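Long-range contact in 5-Carboxyvanillate Decarboxylase (PDB 4QRN), which probably removes the 5-carboxyl group of 5-carboxyvanillate as a metal-dependent decarboxylase, and here holds manganese and a nitro-substituted substrate analogue: residues A[301-313]-A[322-336]. Residues are numbered along the deposited sequence; the frame is centred on the assembly and turned at random. Where two conformers were deposited one is given.
Sequences YLKSNVLVTNSGV and CQQVMGEDRVMYAMD. With MN (manganese (II) ion), chain E; 1DF (4-hydroxy-3-methoxy-5-nitrobenzoic acid), chain F.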
# COMPACT_ATOMS: atom_id res chain seq x y z
N TYR A 301 4.33 -13.74 -12.26
CA TYR A 301 2.93 -13.47 -12.59
C TYR A 301 2.74 -12.03 -13.04
O TYR A 301 1.91 -11.78 -13.90
CB TYR A 301 1.98 -13.79 -11.42
CG TYR A 301 1.98 -15.26 -11.07
CD1 TYR A 301 1.55 -16.22 -11.99
CD2 TYR A 301 2.44 -15.69 -9.83
CE1 TYR A 301 1.57 -17.56 -11.67
CE2 TYR A 301 2.47 -17.02 -9.51
CZ TYR A 301 2.04 -17.96 -10.43
OH TYR A 301 2.13 -19.28 -10.08
N LEU A 302 3.46 -11.08 -12.45
CA LEU A 302 3.33 -9.71 -12.93
C LEU A 302 3.73 -9.60 -14.38
O LEU A 302 3.12 -8.85 -15.14
CB LEU A 302 4.14 -8.72 -12.11
CG LEU A 302 3.69 -8.51 -10.67
CD1 LEU A 302 4.55 -7.41 -10.09
CD2 LEU A 302 2.22 -8.15 -10.58
N LYS A 303 4.74 -10.35 -14.79
CA LYS A 303 5.24 -10.24 -16.15
C LYS A 303 4.41 -11.03 -17.17
O LYS A 303 4.52 -10.75 -18.35
CB LYS A 303 6.70 -10.67 -16.19
CG LYS A 303 7.63 -9.69 -15.48
CD LYS A 303 9.06 -10.16 -15.56
CE LYS A 303 10.04 -9.10 -15.06
NZ LYS A 303 11.44 -9.56 -15.24
N SER A 304 3.60 -11.99 -16.73
CA SER A 304 2.83 -12.81 -17.68
C SER A 304 1.32 -12.67 -17.58
O SER A 304 0.64 -12.99 -18.56
CB SER A 304 3.18 -14.27 -17.52
OG SER A 304 2.91 -14.72 -16.22
N ASN A 305 0.79 -12.22 -16.44
CA ASN A 305 -0.66 -12.26 -16.22
C ASN A 305 -1.26 -10.99 -15.67
O ASN A 305 -2.49 -10.90 -15.62
CB ASN A 305 -1.03 -13.40 -15.27
CG ASN A 305 -0.73 -14.75 -15.86
OD1 ASN A 305 0.35 -15.33 -15.64
ND2 ASN A 305 -1.68 -15.28 -16.61
N VAL A 306 -0.47 -10.01 -15.26
CA VAL A 306 -1.00 -8.76 -14.72
C VAL A 306 -0.64 -7.61 -15.64
O VAL A 306 0.43 -7.59 -16.24
CB VAL A 306 -0.47 -8.52 -13.29
CG1 VAL A 306 -1.01 -7.21 -12.71
CG2 VAL A 306 -0.86 -9.71 -12.39
N LEU A 307 -1.56 -6.67 -15.78
CA LEU A 307 -1.40 -5.49 -16.62
C LEU A 307 -1.76 -4.28 -15.76
O LEU A 307 -2.63 -4.38 -14.88
CB LEU A 307 -2.36 -5.58 -17.80
CG LEU A 307 -2.10 -6.77 -18.75
CD1 LEU A 307 -3.30 -6.98 -19.65
CD2 LEU A 307 -0.80 -6.57 -19.57
N VAL A 308 -1.08 -3.16 -15.99
CA VAL A 308 -1.25 -2.00 -15.13
C VAL A 308 -1.55 -0.77 -15.95
O VAL A 308 -1.02 -0.58 -17.05
CB VAL A 308 0.04 -1.78 -14.31
CG1 VAL A 308 0.13 -0.38 -13.70
CG2 VAL A 308 0.15 -2.85 -13.25
N THR A 309 -2.40 0.09 -15.40
CA THR A 309 -2.59 1.43 -15.95
C THR A 309 -2.08 2.46 -14.95
O THR A 309 -1.94 2.19 -13.76
CB THR A 309 -4.05 1.74 -16.33
OG1 THR A 309 -4.76 2.18 -15.16
CG2 THR A 309 -4.74 0.54 -16.97
N ASN A 310 -1.86 3.69 -15.44
CA ASN A 310 -1.44 4.79 -14.57
C ASN A 310 -2.58 5.67 -14.10
O ASN A 310 -2.34 6.84 -13.79
CB ASN A 310 -0.38 5.67 -15.24
CG ASN A 310 -0.99 6.66 -16.18
OD1 ASN A 310 -1.81 6.29 -17.01
ND2 ASN A 310 -0.58 7.92 -16.08
N SER A 311 -3.81 5.16 -14.01
CA SER A 311 -4.89 6.01 -13.55
C SER A 311 -4.53 6.70 -12.24
O SER A 311 -4.02 6.07 -11.32
CB SER A 311 -6.19 5.22 -13.39
OG SER A 311 -5.94 4.06 -12.61
N GLY A 312 -4.75 8.01 -12.18
CA GLY A 312 -4.45 8.78 -10.99
C GLY A 312 -2.99 9.04 -10.70
O GLY A 312 -2.68 9.69 -9.68
N VAL A 313 -2.09 8.56 -11.57
CA VAL A 313 -0.66 8.62 -11.30
C VAL A 313 0.02 9.15 -12.56
O VAL A 313 0.66 8.42 -13.34
CB VAL A 313 -0.10 7.25 -10.86
CG1 VAL A 313 1.39 7.39 -10.52
CG2 VAL A 313 -0.85 6.77 -9.62
N CYS A 322 7.44 1.29 -12.92
CA CYS A 322 6.53 0.21 -13.20
C CYS A 322 6.85 -0.42 -14.59
O CYS A 322 6.77 -1.64 -14.75
CB CYS A 322 5.12 0.78 -13.11
SG CYS A 322 3.82 -0.42 -13.01
N GLN A 323 7.19 0.41 -15.57
CA GLN A 323 7.58 -0.11 -16.88
C GLN A 323 8.80 -1.02 -16.76
O GLN A 323 8.90 -2.04 -17.44
CB GLN A 323 7.90 1.02 -17.87
CG GLN A 323 6.66 1.75 -18.35
CD GLN A 323 7.02 3.00 -19.16
OE1 GLN A 323 7.99 3.68 -18.83
NE2 GLN A 323 6.25 3.28 -20.21
N GLN A 324 9.75 -0.65 -15.90
CA GLN A 324 10.92 -1.49 -15.70
C GLN A 324 10.54 -2.82 -15.04
O GLN A 324 11.05 -3.88 -15.44
CB GLN A 324 11.96 -0.73 -14.89
CG GLN A 324 13.29 -1.49 -14.76
CD GLN A 324 14.21 -0.92 -13.70
OE1 GLN A 324 14.29 0.29 -13.50
NE2 GLN A 324 14.92 -1.81 -13.00
N VAL A 325 9.68 -2.80 -14.03
CA VAL A 325 9.33 -4.02 -13.30
C VAL A 325 8.46 -4.96 -14.14
O VAL A 325 8.68 -6.17 -14.17
CB VAL A 325 8.56 -3.65 -12.00
CG1 VAL A 325 7.97 -4.90 -11.34
CG2 VAL A 325 9.49 -2.93 -11.03
N MET A 326 7.46 -4.39 -14.80
CA MET A 326 6.44 -5.18 -15.51
C MET A 326 6.84 -5.46 -16.95
O MET A 326 6.33 -6.41 -17.55
CB MET A 326 5.11 -4.41 -15.61
CG MET A 326 4.51 -3.78 -14.40
SD MET A 326 3.48 -4.83 -13.46
CE MET A 326 2.37 -5.60 -14.64
N GLY A 327 7.66 -4.58 -17.53
CA GLY A 327 7.86 -4.51 -18.97
C GLY A 327 7.05 -3.37 -19.57
O GLY A 327 5.87 -3.16 -19.23
N GLU A 328 7.66 -2.66 -20.51
CA GLU A 328 6.97 -1.51 -21.11
C GLU A 328 5.74 -1.89 -21.93
O GLU A 328 4.92 -1.02 -22.20
CB GLU A 328 7.92 -0.68 -21.94
CG GLU A 328 8.38 -1.37 -23.18
CD GLU A 328 9.19 -0.47 -24.09
OE1 GLU A 328 9.67 0.59 -23.62
OE2 GLU A 328 9.34 -0.80 -25.28
N ASP A 329 5.59 -3.16 -22.30
CA ASP A 329 4.40 -3.59 -23.01
C ASP A 329 3.20 -3.78 -22.10
O ASP A 329 2.12 -4.06 -22.60
CB ASP A 329 4.62 -4.95 -23.72
CG ASP A 329 5.59 -4.90 -24.86
OD1 ASP A 329 6.05 -3.81 -25.24
OD2 ASP A 329 5.86 -6.00 -25.40
N ARG A 330 3.39 -3.67 -20.78
CA ARG A 330 2.36 -4.09 -19.82
C ARG A 330 1.83 -2.93 -18.99
O ARG A 330 1.12 -3.15 -18.01
CB ARG A 330 2.88 -5.22 -18.94
CG ARG A 330 3.32 -6.43 -19.75
CD ARG A 330 3.59 -7.64 -18.86
NE ARG A 330 2.37 -8.24 -18.33
CZ ARG A 330 1.59 -9.09 -18.99
NH1 ARG A 330 1.89 -9.44 -20.24
NH2 ARG A 330 0.51 -9.58 -18.42
N VAL A 331 2.14 -1.69 -19.40
CA VAL A 331 1.75 -0.48 -18.68
C VAL A 331 1.05 0.45 -19.67
O VAL A 331 1.61 0.78 -20.73
CB VAL A 331 2.98 0.22 -18.05
CG1 VAL A 331 2.57 1.49 -17.33
CG2 VAL A 331 3.72 -0.75 -17.14
N MET A 332 -0.16 0.88 -19.32
CA MET A 332 -1.05 1.65 -20.20
C MET A 332 -1.47 2.95 -19.56
O MET A 332 -1.64 3.05 -18.34
CB MET A 332 -2.32 0.81 -20.47
CG MET A 332 -2.05 -0.41 -21.33
SD MET A 332 -3.47 -1.52 -21.44
CE MET A 332 -3.38 -2.34 -19.85
N TYR A 333 -1.72 3.94 -20.41
CA TYR A 333 -2.29 5.19 -19.99
C TYR A 333 -3.76 5.05 -19.60
O TYR A 333 -4.53 4.36 -20.28
CB TYR A 333 -2.17 6.20 -21.14
CG TYR A 333 -2.89 7.51 -20.85
CD1 TYR A 333 -2.39 8.40 -19.90
CD2 TYR A 333 -4.08 7.83 -21.48
CE1 TYR A 333 -3.07 9.57 -19.60
CE2 TYR A 333 -4.76 8.99 -21.18
CZ TYR A 333 -4.27 9.86 -20.22
OH TYR A 333 -4.99 11.00 -19.95
N ALA A 334 -4.15 5.75 -18.53
CA ALA A 334 -5.55 5.92 -18.16
C ALA A 334 -5.69 7.28 -17.52
O ALA A 334 -4.77 7.76 -16.84
CB ALA A 334 -6.02 4.85 -17.19
N MET A 335 -6.86 7.89 -17.71
CA MET A 335 -7.14 9.20 -17.13
C MET A 335 -7.90 9.13 -15.78
O MET A 335 -7.68 9.97 -14.92
CB MET A 335 -7.92 10.04 -18.15
CG MET A 335 -8.36 11.38 -17.61
SD MET A 335 -9.21 12.40 -18.82
CE MET A 335 -7.84 13.21 -19.64
N ASP A 336 -8.82 8.18 -15.63
CA ASP A 336 -9.72 8.15 -14.47
C ASP A 336 -10.72 9.31 -14.57
O ASP A 336 -11.17 9.86 -13.56
CB ASP A 336 -8.95 8.14 -13.11
CG ASP A 336 -9.39 7.01 -12.16
OD1 ASP A 336 -10.55 6.50 -12.28
OD2 ASP A 336 -8.55 6.65 -11.28
MN MN E . -11.37 4.77 -11.40
C1 1DF F . -12.60 8.14 -7.09
CO1 1DF F . -11.46 7.76 -7.75
CO2 1DF F . -13.78 7.38 -7.25
CM1 1DF F . -11.60 6.65 -8.66
CM2 1DF F . -13.89 6.42 -8.24
OM 1DF F . -15.02 5.70 -8.47
CZ 1DF F . -12.82 6.11 -9.06
CC 1DF F . -12.61 9.28 -6.14
CV 1DF F . -16.06 5.77 -7.49
O1 1DF F . -11.77 10.25 -6.36
O2 1DF F . -13.42 9.27 -5.21
O3 1DF F . -12.94 5.34 -10.10
N 1DF F . -10.31 5.95 -8.97
O11 1DF F . -10.27 4.93 -9.60
O22 1DF F . -9.27 6.38 -8.40
O HOH W 1 7.00 -8.63 -19.02
O HOH W 2 0.81 -12.04 -21.18
O HOH W 3 -5.08 10.60 -13.89
O HOH W 4 -12.57 4.74 -13.24
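Val-308 pairs with Val-331 and Thr-309 with Met-332 as parallel strand neighbours, in a beta-alpha-beta unit whose helical turn 322-326 runs antiparallel to strand 306-309 (172°). Val-308 N donates to Arg-330 O, Met-332 N to Val-308 O and Asn-310 N to Met-332 O. Beyond the strands Asn-310 OD1 prolongs the pairing, accepting from Ala-334 N at 2.8 Å.

At the other end a turn about the Arg-330 CG-CD bond (chi3 73°) swings the guanidinium side-on to Val-306 O, gripped by NE (2.9 Å) and NH2 (3.0 Å) from one carbonyl face; NH2 also hydrogen-bonds Gln-258 OE1. Leu-307 CD2 lies over the centre of one guanidinium face, Lys-303 O toward the rim of the opposite one. A leucine in place of Arg-330 would probably leave Val-306 O without its two side-chain donors and Gln-258 OE1 without this partner. Met-326 lays SD and CE against Val-308 CG2.

Strand 306-309 lies between parallel strands 259-261 and 331-332; helix 356-370 meets Leu-307, Arg-330 and Met-332. Ser-311 OG hydrogen-bonds Glu-41 OE1, and Glu-41, His-210 and Asp-336 OD1 bind manganese, with His-263 a further polar partner of Asp-336: a metal site at C-terminal strand ends, as in amidohydrolase barrels.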